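Local coordinates for protein beta sliding clamp (Borrelia burgdorferi, PDB 6DJ8) that probably tethers DNA polymerases and other proteins to DNA as a ring-shaped head-to-tail homodimer, giving replication its processivity, at residues L34-N37 with I41-A44; L45-K50 with S84-A89; R61-E66 with F225-H230; F77-N82 with S108-M113. All coordinates share one frame; numbering follows the deposited sequence. Where two conformers were deposited one is given.

Contact 1: residues L34-N37 with I41-A44; sequences LNRN and IWSA
The guanidinium of Arg36 and the indole of Trp42 meet edge to edge, each near the plane of the other. The approach is loose, with Arg36 NH2 4.5 Å from Trp42 CD1. Leu34 CD1 lies in plane at another part of the guanidinium edge. One face of the indole carries Ile41 CG1, set toward the rim, and the ring of Tyr140 also meets the indole at a shallow angle. Beside these groups, the hydroxyl of Ser43 holds the turn. Its chi1 of -68° keeps OG near its own backbone N, where it faces the inverse gamma turn centred on Asn35. Arg36 N donates to Ser43 OG at 2.9 Å, a bent bond of 137°. A water bridges the segments, donating to Ser43 O at 2.7 Å and, weakly, to Asn35 OD1. Ser43 CB rests 3.6 Å from Asn37 O. Asp40, in the short connection between the segments, ties both sides: its OD2 forms a salt bridge with Arg36 NH2 and a hydrogen bond with Ser43 OG. The loop before strand 44-50 is therefore closed by polar groups. Arg36 probably balances the Asp40 charge, and the buried Ser43 hydroxyl is gripped by two partners.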
loop_
_atom_site.group_PDB
_atom_site.type_symbol
_atom_site.label_atom_id
_atom_site.label_comp_id
_atom_site.label_asym_id
_atom_site.label_seq_id
_atom_site.Cartn_x
_atom_site.Cartn_y
_atom_site.Cartn_z
ATOM N N LEU A 34 17.035 6.920 -8.994
ATOM C CA LEU A 34 16.154 7.910 -8.376
ATOM C C LEU A 34 15.507 8.751 -9.472
ATOM O O LEU A 34 16.189 9.526 -10.149
ATOM C CB LEU A 34 16.941 8.784 -7.401
ATOM C CG LEU A 34 18.383 9.123 -7.803
ATOM C CD1 LEU A 34 18.694 10.586 -7.528
ATOM C CD2 LEU A 34 19.413 8.212 -7.107
ATOM N N ASN A 35 14.191 8.604 -9.645
ATOM C CA ASN A 35 13.463 9.187 -10.777
ATOM C C ASN A 35 13.024 10.608 -10.436
ATOM O O ASN A 35 11.914 10.845 -9.956
ATOM C CB ASN A 35 12.271 8.312 -11.145
ATOM C CG ASN A 35 11.369 8.954 -12.189
ATOM O OD1 ASN A 35 11.839 9.599 -13.133
ATOM N ND2 ASN A 35 10.061 8.786 -12.017
ATOM N N ARG A 36 13.898 11.574 -10.711
ATOM C CA ARG A 36 13.551 12.965 -10.460
ATOM C C ARG A 36 12.625 13.499 -11.544
ATOM O O ARG A 36 11.414 13.610 -11.334
ATOM C CB ARG A 36 14.809 13.832 -10.364
ATOM C CG ARG A 36 15.584 13.627 -9.076
ATOM C CD ARG A 36 16.474 14.820 -8.744
ATOM N NE ARG A 36 17.450 15.114 -9.790
ATOM C CZ ARG A 36 18.498 14.346 -10.072
ATOM N NH1 ARG A 36 18.701 13.221 -9.406
ATOM N NH2 ARG A 36 19.337 14.693 -11.038
ATOM N N ASN A 37 13.181 13.816 -12.709
ATOM C CA ASN A 37 12.453 14.535 -13.740
ATOM C C ASN A 37 12.801 13.946 -15.099
ATOM O O ASN A 37 13.909 13.448 -15.319
ATOM C CB ASN A 37 12.721 16.052 -13.671
ATOM C CG ASN A 37 13.558 16.562 -14.823
ATOM O OD1 ASN A 37 13.052 16.778 -15.923
ATOM N ND2 ASN A 37 14.845 16.786 -14.566
ATOM N N ILE A 41 19.124 13.225 -17.204
ATOM C CA ILE A 41 19.815 12.078 -17.779
ATOM C C ILE A 41 20.104 11.015 -16.729
ATOM O O ILE A 41 20.265 9.841 -17.079
ATOM C CB ILE A 41 21.122 12.485 -18.485
ATOM C CG1 ILE A 41 22.126 13.062 -17.493
ATOM C CG2 ILE A 41 20.866 13.459 -19.627
ATOM C CD1 ILE A 41 23.522 13.115 -18.061
ATOM N N TRP A 42 20.177 11.391 -15.449
ATOM C CA TRP A 42 20.390 10.415 -14.386
ATOM C C TRP A 42 19.093 9.751 -13.948
ATOM O O TRP A 42 19.113 8.893 -13.056
ATOM C CB TRP A 42 21.092 11.086 -13.206
ATOM C CG TRP A 42 22.340 11.757 -13.664
ATOM C CD1 TRP A 42 22.591 13.097 -13.683
ATOM C CD2 TRP A 42 23.500 11.121 -14.230
ATOM N NE1 TRP A 42 23.843 13.338 -14.207
ATOM C CE2 TRP A 42 24.420 12.142 -14.549
ATOM C CE3 TRP A 42 23.855 9.788 -14.483
ATOM C CZ2 TRP A 42 25.662 11.877 -15.113
ATOM C CZ3 TRP A 42 25.082 9.528 -15.049
ATOM C CH2 TRP A 42 25.977 10.568 -15.353
ATOM N N SER A 43 17.979 10.120 -14.566
ATOM C CA SER A 43 16.725 9.400 -14.430
ATOM C C SER A 43 16.484 8.475 -15.611
ATOM O O SER A 43 15.437 7.819 -15.678
ATOM C CB SER A 43 15.565 10.383 -14.272
ATOM O OG SER A 43 15.653 11.066 -13.027
ATOM N N ALA A 44 17.432 8.407 -16.537
ATOM C CA ALA A 44 17.294 7.638 -17.759
ATOM C C ALA A 44 18.029 6.314 -17.646
ATOM O O ALA A 44 18.856 6.101 -16.758
ATOM C CB ALA A 44 17.841 8.429 -18.945
HETATM O O HOH W 1 13.073 7.399 -14.519
#

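Contact 2: residues L45-K50 with S84-A89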
loop_
_atom_site.group_PDB
_atom_site.type_symbol
_atom_site.label_atom_id
_atom_site.label_comp_id
_atom_site.label_asym_id
_atom_site.label_seq_id
_atom_site.Cartn_x
_atom_site.Cartn_y
_atom_site.Cartn_z
ATOM N N LEU A 45 17.730 5.414 -18.573
ATOM C CA LEU A 45 18.592 4.262 -18.781
ATOM C C LEU A 45 19.064 4.253 -20.230
ATOM O O LEU A 45 18.492 4.918 -21.105
ATOM C CB LEU A 45 17.876 2.961 -18.412
ATOM C CG LEU A 45 16.497 2.716 -18.999
ATOM C CD1 LEU A 45 16.650 2.215 -20.396
ATOM C CD2 LEU A 45 15.705 1.721 -18.165
ATOM N N LEU A 46 20.134 3.511 -20.480
ATOM C CA LEU A 46 20.750 3.463 -21.795
ATOM C C LEU A 46 20.513 2.069 -22.345
ATOM O O LEU A 46 20.869 1.081 -21.702
ATOM C CB LEU A 46 22.245 3.784 -21.726
ATOM C CG LEU A 46 23.050 3.565 -23.007
ATOM C CD1 LEU A 46 22.630 4.544 -24.072
ATOM C CD2 LEU A 46 24.573 3.684 -22.750
ATOM N N ILE A 47 19.863 1.982 -23.505
ATOM C CA ILE A 47 19.662 0.697 -24.160
ATOM C C ILE A 47 20.480 0.684 -25.432
ATOM O O ILE A 47 20.582 1.699 -26.136
ATOM C CB ILE A 47 18.179 0.389 -24.452
ATOM C CG1 ILE A 47 17.616 1.335 -25.499
ATOM C CG2 ILE A 47 17.366 0.391 -23.174
ATOM C CD1 ILE A 47 16.830 0.606 -26.558
ATOM N N GLU A 48 21.098 -0.457 -25.706
ATOM C CA GLU A 48 21.943 -0.599 -26.878
ATOM C C GLU A 48 21.532 -1.852 -27.623
ATOM O O GLU A 48 21.404 -2.923 -27.018
ATOM C CB GLU A 48 23.427 -0.674 -26.506
ATOM C CG GLU A 48 24.265 -1.233 -27.637
ATOM C CD GLU A 48 25.759 -1.190 -27.364
ATOM O OE1 GLU A 48 26.161 -1.217 -26.179
ATOM O OE2 GLU A 48 26.528 -1.126 -28.347
ATOM N N VAL A 49 21.294 -1.706 -28.920
ATOM C CA VAL A 49 21.091 -2.843 -29.801
ATOM C C VAL A 49 22.444 -3.228 -30.370
ATOM O O VAL A 49 23.111 -2.410 -31.013
ATOM C CB VAL A 49 20.103 -2.510 -30.928
ATOM C CG1 VAL A 49 20.139 -3.608 -31.975
ATOM C CG2 VAL A 49 18.712 -2.336 -30.367
ATOM N N LYS A 50 22.850 -4.472 -30.146
ATOM C CA LYS A 50 24.112 -4.979 -30.686
ATOM C C LYS A 50 23.815 -6.351 -31.277
ATOM O O LYS A 50 23.736 -7.346 -30.548
ATOM C CB LYS A 50 25.195 -5.043 -29.608
ATOM C CG LYS A 50 26.578 -5.375 -30.152
ATOM C CD LYS A 50 27.625 -5.413 -29.042
ATOM C CE LYS A 50 27.842 -4.036 -28.432
ATOM N NZ LYS A 50 29.031 -3.999 -27.535
ATOM N N SER A 84 11.347 5.673 -16.141
ATOM C CA SER A 84 9.956 5.572 -15.705
ATOM C C SER A 84 8.995 5.597 -16.898
ATOM O O SER A 84 8.035 4.815 -16.958
ATOM C CB SER A 84 9.661 6.712 -14.725
ATOM O OG SER A 84 8.320 6.696 -14.284
ATOM N N ASN A 85 9.244 6.478 -17.869
ATOM C CA ASN A 85 8.384 6.518 -19.051
ATOM C C ASN A 85 8.511 5.243 -19.874
ATOM O O ASN A 85 7.508 4.699 -20.348
ATOM C CB ASN A 85 8.709 7.734 -19.913
ATOM C CG ASN A 85 8.302 9.032 -19.260
ATOM O OD1 ASN A 85 7.609 9.034 -18.244
ATOM N ND2 ASN A 85 8.726 10.149 -19.845
ATOM N N PHE A 86 9.735 4.751 -20.054
ATOM C CA PHE A 86 9.930 3.543 -20.845
ATOM C C PHE A 86 9.239 2.358 -20.198
ATOM O O PHE A 86 8.602 1.548 -20.878
ATOM C CB PHE A 86 11.431 3.266 -20.999
ATOM C CG PHE A 86 11.753 2.245 -22.042
ATOM C CD1 PHE A 86 10.965 2.112 -23.171
ATOM C CD2 PHE A 86 12.837 1.396 -21.881
ATOM C CE1 PHE A 86 11.259 1.165 -24.132
ATOM C CE2 PHE A 86 13.139 0.456 -22.843
ATOM C CZ PHE A 86 12.340 0.341 -23.972
ATOM N N TYR A 87 9.370 2.232 -18.877
ATOM C CA TYR A 87 8.660 1.188 -18.154
ATOM C C TYR A 87 7.154 1.321 -18.342
ATOM O O TYR A 87 6.452 0.326 -18.559
ATOM C CB TYR A 87 9.020 1.259 -16.667
ATOM C CG TYR A 87 8.432 0.148 -15.835
ATOM C CD1 TYR A 87 8.723 -1.175 -16.126
ATOM C CD2 TYR A 87 7.590 0.416 -14.756
ATOM C CE1 TYR A 87 8.198 -2.216 -15.371
ATOM C CE2 TYR A 87 7.052 -0.627 -13.983
ATOM C CZ TYR A 87 7.373 -1.939 -14.303
ATOM O OH TYR A 87 6.877 -2.989 -13.575
ATOM N N ASP A 88 6.636 2.543 -18.237
ATOM C CA ASP A 88 5.200 2.741 -18.424
ATOM C C ASP A 88 4.765 2.303 -19.813
ATOM O O ASP A 88 3.740 1.620 -19.968
ATOM C CB ASP A 88 4.846 4.202 -18.177
ATOM C CG ASP A 88 4.832 4.547 -16.701
ATOM O OD1 ASP A 88 4.900 3.615 -15.877
ATOM O OD2 ASP A 88 4.769 5.745 -16.365
ATOM N N ALA A 89 5.559 2.646 -20.835
ATOM C CA ALA A 89 5.232 2.262 -22.205
ATOM C C ALA A 89 5.086 0.756 -22.327
ATOM O O ALA A 89 4.109 0.249 -22.893
ATOM C CB ALA A 89 6.308 2.787 -23.161
#
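This is helix-on-sheet packing in the N-terminal domain: the ring of Phe86, from helix 83-92, lies against Leu45 and Ile47 on one side of strand 44-50. The contact is small, burying about 100 Å², but all three residues are buried. Leu45 and Ile47 are two apart in the strand, and both send their CB atoms toward the helix. Phe86 is the residue of 84-89 that touches them. Its chi1 of -167° swings the ring away from its own backbone N and out toward the strand. One side of the ring then does the touching. Phe86 CD2 meets Leu45 CD1 at 4.2 Å. The next ring atom, Phe86 CE2, meets Ile47 CG2, also at 4.2 Å. Both methyls approach the ring obliquely. The Leu45 side chain stands about perpendicular to that of Phe86. Ile26 of helix 19-29 and Ile81 of strand 77-82 also touch Phe86, so the ring sits among apolar groups. Elsewhere on the helix, Asn85 and Asp88 pack on Arg324 of the second subunit, and Ala89 on its Tyr297. No hydrogen bond crosses between strand and helix here. The attachment is by dispersion and exclusion of water. Between these segments Phe86 alone carries the helix side of the contact, on a helix that also meets the second subunit.

Contact 3: residues R61-E66 with F225-H230; sequences RNIFFE and FNFLKH
The contact lies at the junction of two domains: strand 64-70 and the loop before it belong to the N-terminal domain, and helix 223-231 to the central domain. Phe227 of the helix reaches Ile63 and Phe65. The two phenylalanines form an offset edge-to-face pair, with the edge of Phe227 turned to the face of Phe65. Their ring centres are 5.3 Å apart and the planes stand at 66°. Phe227 CE2 comes to 3.4 Å from Phe65 CD1, and Phe227 CZ to 3.5 Å from the same Phe65 CD1, so this corner of the Phe65 ring takes the closest touch. Both rings point out from their backbones with CG opposite the backbone N, at chi1 169° for Phe65 and -176° for Phe227. The neighbouring ring atom, Phe227 CD2, rests 4.3 Å from Ile63 CG2, which approaches obliquely. Phe227 thus touches both residues through adjacent ring atoms. Around them the domains join by backbone too. Phe64 and Glu66 form backbone hydrogen bonds with Ala257 and Lys255 of strand 254-259, where the sheet runs on from one domain to the next. Ile63 and Leu228 both pack on Ile256 of that strand, while helix 157-167 receives Phe225 and Leu228.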
loop_
_atom_site.group_PDB
_atom_site.type_symbol
_atom_site.label_atom_id
_atom_site.label_comp_id
_atom_site.label_asym_id
_atom_site.label_seq_id
_atom_site.Cartn_x
_atom_site.Cartn_y
_atom_site.Cartn_z
ATOM N N ARG A 61 25.476 6.509 -10.556
ATOM C CA ARG A 61 26.797 7.123 -10.638
ATOM C C ARG A 61 27.762 6.458 -9.647
ATOM O O ARG A 61 28.932 6.834 -9.594
ATOM C CB ARG A 61 26.743 8.649 -10.451
ATOM C CG ARG A 61 25.629 9.301 -11.334
ATOM C CD ARG A 61 25.661 10.813 -11.333
ATOM N NE ARG A 61 26.826 11.322 -12.046
ATOM C CZ ARG A 61 27.116 12.611 -12.189
ATOM N NH1 ARG A 61 28.204 12.974 -12.858
ATOM N NH2 ARG A 61 26.307 13.534 -11.681
ATOM N N ASN A 62 27.312 5.462 -8.886
ATOM C CA ASN A 62 28.205 4.625 -8.083
ATOM C C ASN A 62 28.052 3.160 -8.452
ATOM O O ASN A 62 29.043 2.504 -8.790
ATOM C CB ASN A 62 27.933 4.838 -6.590
ATOM C CG ASN A 62 28.999 4.223 -5.710
ATOM O OD1 ASN A 62 29.378 3.066 -5.885
ATOM N ND2 ASN A 62 29.503 5.008 -4.766
ATOM N N ILE A 63 26.838 2.630 -8.405
ATOM C CA ILE A 63 26.523 1.306 -8.915
ATOM C C ILE A 63 26.321 1.424 -10.420
ATOM O O ILE A 63 25.638 2.343 -10.895
ATOM C CB ILE A 63 25.255 0.757 -8.239
ATOM C CG1 ILE A 63 25.508 0.524 -6.745
ATOM C CG2 ILE A 63 24.795 -0.512 -8.940
ATOM C CD1 ILE A 63 24.264 0.293 -5.922
ATOM N N PHE A 64 26.931 0.512 -11.174
ATOM C CA PHE A 64 26.791 0.443 -12.624
ATOM C C PHE A 64 26.212 -0.921 -12.952
ATOM O O PHE A 64 26.760 -1.948 -12.537
ATOM C CB PHE A 64 28.134 0.685 -13.327
ATOM C CG PHE A 64 28.579 2.100 -13.250
ATOM C CD1 PHE A 64 29.253 2.573 -12.150
ATOM C CD2 PHE A 64 28.243 2.992 -14.264
ATOM C CE1 PHE A 64 29.634 3.901 -12.079
ATOM C CE2 PHE A 64 28.615 4.316 -14.199
ATOM C CZ PHE A 64 29.318 4.769 -13.104
ATOM N N PHE A 65 25.090 -0.929 -13.656
ATOM C CA PHE A 65 24.322 -2.140 -13.886
ATOM C C PHE A 65 24.209 -2.382 -15.379
ATOM O O PHE A 65 24.018 -1.441 -16.155
ATOM C CB PHE A 65 22.917 -2.022 -13.265
ATOM C CG PHE A 65 21.966 -3.120 -13.677
ATOM C CD1 PHE A 65 21.907 -4.303 -12.958
ATOM C CD2 PHE A 65 21.109 -2.956 -14.765
ATOM C CE1 PHE A 65 21.036 -5.320 -13.309
ATOM C CE2 PHE A 65 20.230 -3.970 -15.137
ATOM C CZ PHE A 65 20.179 -5.144 -14.414
ATOM N N GLU A 66 24.301 -3.645 -15.776
ATOM C CA GLU A 66 24.141 -3.984 -17.181
ATOM C C GLU A 66 23.465 -5.344 -17.297
ATOM O O GLU A 66 23.850 -6.295 -16.609
ATOM C CB GLU A 66 25.513 -3.969 -17.870
ATOM C CG GLU A 66 25.617 -4.854 -19.070
ATOM C CD GLU A 66 26.891 -4.626 -19.851
ATOM O OE1 GLU A 66 27.175 -5.451 -20.742
ATOM O OE2 GLU A 66 27.611 -3.646 -19.557
ATOM N N PHE A 225 23.890 -4.616 -2.293
ATOM C CA PHE A 225 23.358 -5.892 -1.831
ATOM C C PHE A 225 21.835 -5.871 -1.760
ATOM O O PHE A 225 21.190 -6.870 -2.079
ATOM C CB PHE A 225 23.983 -6.266 -0.479
ATOM C CG PHE A 225 25.462 -6.468 -0.587
ATOM C CD1 PHE A 225 25.961 -7.599 -1.208
ATOM C CD2 PHE A 225 26.346 -5.483 -0.192
ATOM C CE1 PHE A 225 27.336 -7.773 -1.376
ATOM C CE2 PHE A 225 27.702 -5.652 -0.351
ATOM C CZ PHE A 225 28.199 -6.805 -0.950
ATOM N N ASN A 226 21.243 -4.754 -1.339
ATOM C CA ASN A 226 19.785 -4.646 -1.427
ATOM C C ASN A 226 19.327 -4.816 -2.867
ATOM O O ASN A 226 18.398 -5.575 -3.144
ATOM C CB ASN A 226 19.327 -3.311 -0.848
ATOM C CG ASN A 226 19.585 -3.230 0.654
ATOM O OD1 ASN A 226 19.489 -4.242 1.343
ATOM N ND2 ASN A 226 19.910 -2.039 1.162
ATOM N N PHE A 227 20.060 -4.217 -3.808
ATOM C CA PHE A 227 19.739 -4.347 -5.233
ATOM C C PHE A 227 19.830 -5.801 -5.691
ATOM O O PHE A 227 18.909 -6.341 -6.327
ATOM C CB PHE A 227 20.722 -3.466 -6.009
ATOM C CG PHE A 227 20.483 -3.390 -7.480
ATOM C CD1 PHE A 227 19.198 -3.259 -7.991
ATOM C CD2 PHE A 227 21.562 -3.357 -8.351
ATOM C CE1 PHE A 227 18.990 -3.139 -9.363
ATOM C CE2 PHE A 227 21.366 -3.239 -9.723
ATOM C CZ PHE A 227 20.073 -3.133 -10.224
ATOM N N LEU A 228 20.936 -6.452 -5.332
ATOM C CA LEU A 228 21.239 -7.803 -5.780
ATOM C C LEU A 228 20.189 -8.807 -5.330
ATOM O O LEU A 228 19.871 -9.751 -6.063
ATOM C CB LEU A 228 22.598 -8.225 -5.212
ATOM C CG LEU A 228 23.824 -7.752 -5.974
ATOM C CD1 LEU A 228 25.040 -8.017 -5.132
ATOM C CD2 LEU A 228 23.875 -8.540 -7.250
ATOM N N LYS A 229 19.698 -8.668 -4.099
ATOM C CA LYS A 229 18.782 -9.688 -3.611
ATOM C C LYS A 229 17.485 -9.692 -4.409
ATOM O O LYS A 229 16.834 -10.735 -4.501
ATOM C CB LYS A 229 18.531 -9.535 -2.106
ATOM C CG LYS A 229 17.986 -8.208 -1.614
ATOM C CD LYS A 229 17.841 -8.271 -0.098
ATOM C CE LYS A 229 17.900 -6.906 0.570
ATOM N NZ LYS A 229 18.117 -7.042 2.047
ATOM N N HIS A 230 17.134 -8.574 -5.044
ATOM C CA HIS A 230 16.025 -8.533 -5.991
ATOM C C HIS A 230 16.392 -9.149 -7.345
ATOM O O HIS A 230 15.495 -9.581 -8.080
ATOM C CB HIS A 230 15.567 -7.079 -6.170
ATOM C CG HIS A 230 14.469 -6.896 -7.175
ATOM N ND1 HIS A 230 13.334 -7.680 -7.196
ATOM C CD2 HIS A 230 14.335 -6.017 -8.198
ATOM C CE1 HIS A 230 12.549 -7.293 -8.185
ATOM N NE2 HIS A 230 13.133 -6.285 -8.808
#

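Contact 4: residues F77-N82 with S108-M113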
loop_
_atom_site.group_PDB
_atom_site.type_symbol
_atom_site.label_atom_id
_atom_site.label_comp_id
_atom_site.label_asym_id
_atom_site.label_seq_id
_atom_site.Cartn_x
_atom_site.Cartn_y
_atom_site.Cartn_z
ATOM N N PHE A 77 22.286 0.456 -32.632
ATOM C CA PHE A 77 22.099 1.847 -32.246
ATOM C C PHE A 77 21.950 1.895 -30.734
ATOM O O PHE A 77 21.738 0.872 -30.084
ATOM C CB PHE A 77 20.869 2.466 -32.930
ATOM C CG PHE A 77 19.553 1.827 -32.531
ATOM C CD1 PHE A 77 19.100 0.679 -33.156
ATOM C CD2 PHE A 77 18.776 2.382 -31.528
ATOM C CE1 PHE A 77 17.885 0.106 -32.800
ATOM C CE2 PHE A 77 17.558 1.805 -31.150
ATOM C CZ PHE A 77 17.114 0.667 -31.785
ATOM N N LYS A 78 22.018 3.106 -30.187
ATOM C CA LYS A 78 21.826 3.326 -28.760
ATOM C C LYS A 78 20.763 4.398 -28.558
ATOM O O LYS A 78 20.584 5.279 -29.402
ATOM C CB LYS A 78 23.126 3.749 -28.050
ATOM C CG LYS A 78 24.285 2.776 -28.206
ATOM C CD LYS A 78 25.428 3.165 -27.282
ATOM C CE LYS A 78 26.643 2.281 -27.480
ATOM N NZ LYS A 78 27.257 1.949 -26.153
ATOM N N VAL A 79 20.044 4.290 -27.437
ATOM C CA VAL A 79 18.997 5.233 -27.047
ATOM C C VAL A 79 19.082 5.479 -25.545
ATOM O O VAL A 79 19.153 4.531 -24.760
ATOM C CB VAL A 79 17.586 4.723 -27.411
ATOM C CG1 VAL A 79 16.549 5.617 -26.791
ATOM C CG2 VAL A 79 17.407 4.715 -28.918
ATOM N N LEU A 80 19.076 6.749 -25.149
ATOM C CA LEU A 80 18.950 7.140 -23.751
ATOM C C LEU A 80 17.520 7.612 -23.512
ATOM O O LEU A 80 17.060 8.556 -24.173
ATOM C CB LEU A 80 19.945 8.244 -23.416
ATOM C CG LEU A 80 20.098 8.645 -21.956
ATOM C CD1 LEU A 80 20.755 7.506 -21.182
ATOM C CD2 LEU A 80 20.933 9.922 -21.856
ATOM N N ILE A 81 16.811 6.962 -22.597
ATOM C CA ILE A 81 15.393 7.257 -22.397
ATOM C C ILE A 81 15.053 7.198 -20.916
ATOM O O ILE A 81 15.522 6.317 -20.194
ATOM C CB ILE A 81 14.494 6.301 -23.203
ATOM C CG1 ILE A 81 13.005 6.593 -22.948
ATOM C CG2 ILE A 81 14.782 4.855 -22.860
ATOM C CD1 ILE A 81 12.128 5.817 -23.878
ATOM N N ASN A 82 14.237 8.151 -20.470
ATOM C CA ASN A 82 13.736 8.181 -19.102
ATOM C C ASN A 82 13.184 6.826 -18.695
ATOM O O ASN A 82 12.314 6.277 -19.370
ATOM C CB ASN A 82 12.662 9.260 -18.987
ATOM C CG ASN A 82 12.020 9.287 -17.631
ATOM O OD1 ASN A 82 10.922 8.748 -17.438
ATOM N ND2 ASN A 82 12.709 9.887 -16.666
ATOM N N SER A 108 13.789 12.426 -32.021
ATOM C CA SER A 108 14.140 12.029 -30.657
ATOM C C SER A 108 12.961 11.348 -29.964
ATOM O O SER A 108 12.483 11.772 -28.915
ATOM C CB SER A 108 14.635 13.232 -29.857
ATOM O OG SER A 108 15.914 13.647 -30.314
ATOM N N LYS A 109 12.495 10.273 -30.594
ATOM C CA LYS A 109 11.332 9.540 -30.125
ATOM C C LYS A 109 11.516 8.055 -30.382
ATOM O O LYS A 109 12.131 7.644 -31.371
ATOM C CB LYS A 109 10.039 10.021 -30.797
ATOM C CG LYS A 109 9.253 11.003 -29.946
ATOM C CD LYS A 109 8.525 12.014 -30.800
ATOM C CE LYS A 109 7.837 13.082 -29.950
ATOM N NZ LYS A 109 8.809 13.934 -29.202
ATOM N N LEU A 110 11.007 7.268 -29.457
ATOM C CA LEU A 110 10.808 5.845 -29.635
ATOM C C LEU A 110 9.351 5.661 -30.037
ATOM O O LEU A 110 8.460 6.223 -29.396
ATOM C CB LEU A 110 11.117 5.113 -28.337
ATOM C CG LEU A 110 12.257 4.104 -28.340
ATOM C CD1 LEU A 110 13.524 4.779 -28.757
ATOM C CD2 LEU A 110 12.399 3.555 -26.925
ATOM N N GLU A 111 9.111 4.952 -31.130
ATOM C CA GLU A 111 7.761 4.658 -31.578
ATOM C C GLU A 111 7.569 3.175 -31.324
ATOM O O GLU A 111 8.368 2.354 -31.790
ATOM C CB GLU A 111 7.577 4.995 -33.055
ATOM C CG GLU A 111 8.250 6.302 -33.460
ATOM C CD GLU A 111 7.263 7.384 -33.835
ATOM O OE1 GLU A 111 6.040 7.135 -33.758
ATOM O OE2 GLU A 111 7.711 8.486 -34.213
ATOM N N ILE A 112 6.522 2.833 -30.583
ATOM C CA ILE A 112 6.309 1.471 -30.129
ATOM C C ILE A 112 4.963 0.999 -30.647
ATOM O O ILE A 112 3.962 1.729 -30.573
ATOM C CB ILE A 112 6.381 1.381 -28.596
ATOM C CG1 ILE A 112 7.655 2.077 -28.101
ATOM C CG2 ILE A 112 6.307 -0.057 -28.144
ATOM C CD1 ILE A 112 7.947 1.893 -26.599
ATOM N N MET A 113 4.948 -0.212 -31.180
ATOM C CA MET A 113 3.742 -0.819 -31.697
ATOM C C MET A 113 3.815 -2.289 -31.341
ATOM O O MET A 113 4.897 -2.827 -31.070
ATOM C CB MET A 113 3.614 -0.601 -33.218
ATOM C CG MET A 113 4.788 -1.187 -34.007
ATOM S SD MET A 113 5.407 -0.093 -35.316
ATOM C CE MET A 113 5.898 1.329 -34.333
#
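Two extended torsions carry Ile81 across to Leu110: chi1 of 178° and chi2 of 171° stretch its chain so that CD1 projects from strand 77-82. Leu110 has a less usual chi1, -118°, away from the staggered positions, and its branches part toward two different residues. Leu110 CD2 meets Ile81 CD1 at 3.8 Å. Leu110 CD1 meets Val79, at 3.7 Å from Val79 CG1 and 3.9 Å from Val79 CG2, so it sits against the fork of the valine. The leucine thus spans Val79 and Ile81, two residues apart on the facing strand, and crosses both at a slant. The strands belong to different sheets, and their nearest CA atoms, of Val79 and Leu110, are 8.6 Å apart. This is side-chain packing between sheets. Phe103 of strand 98-104 touches both Val79 and Leu110 and extends the apolar layer. At the margin, Lys109 NZ is hydrogen-bonded to Thr322 O of the second subunit, and Asn82 caps helix 83-92. Between the segments themselves the contact is wholly aliphatic, with no hydrogen bond. The buried methyl groups contribute an apolar contact between the two sheets, consistent with stabilisation by dispersion and exclusion of water.

Overall arrangement
Contacts 1, 2 and 4 lie in the N-terminal domain. Contact 1 comes first along the chain and leads into strand 44-50. Contacts 2 and 4 alternate in their segments and have centres about 7 Å apart. Strand 77-82 runs straight into helix 83-92. Contact 1 touches both, through Asn35 with Ser84 and Ala44 with Ile81, and contact 3 through Trp42 with Arg61. Contact 3 brackets contact 4 along the chain, their centres about 24 Å apart. Contacts 2, 3 and 4 each reach the sheet that runs on into the central domain, through strands 44-50, 64-70 and 77-82. They sample the interior of one domain, a side that meets the second subunit, and the junction with the next domain.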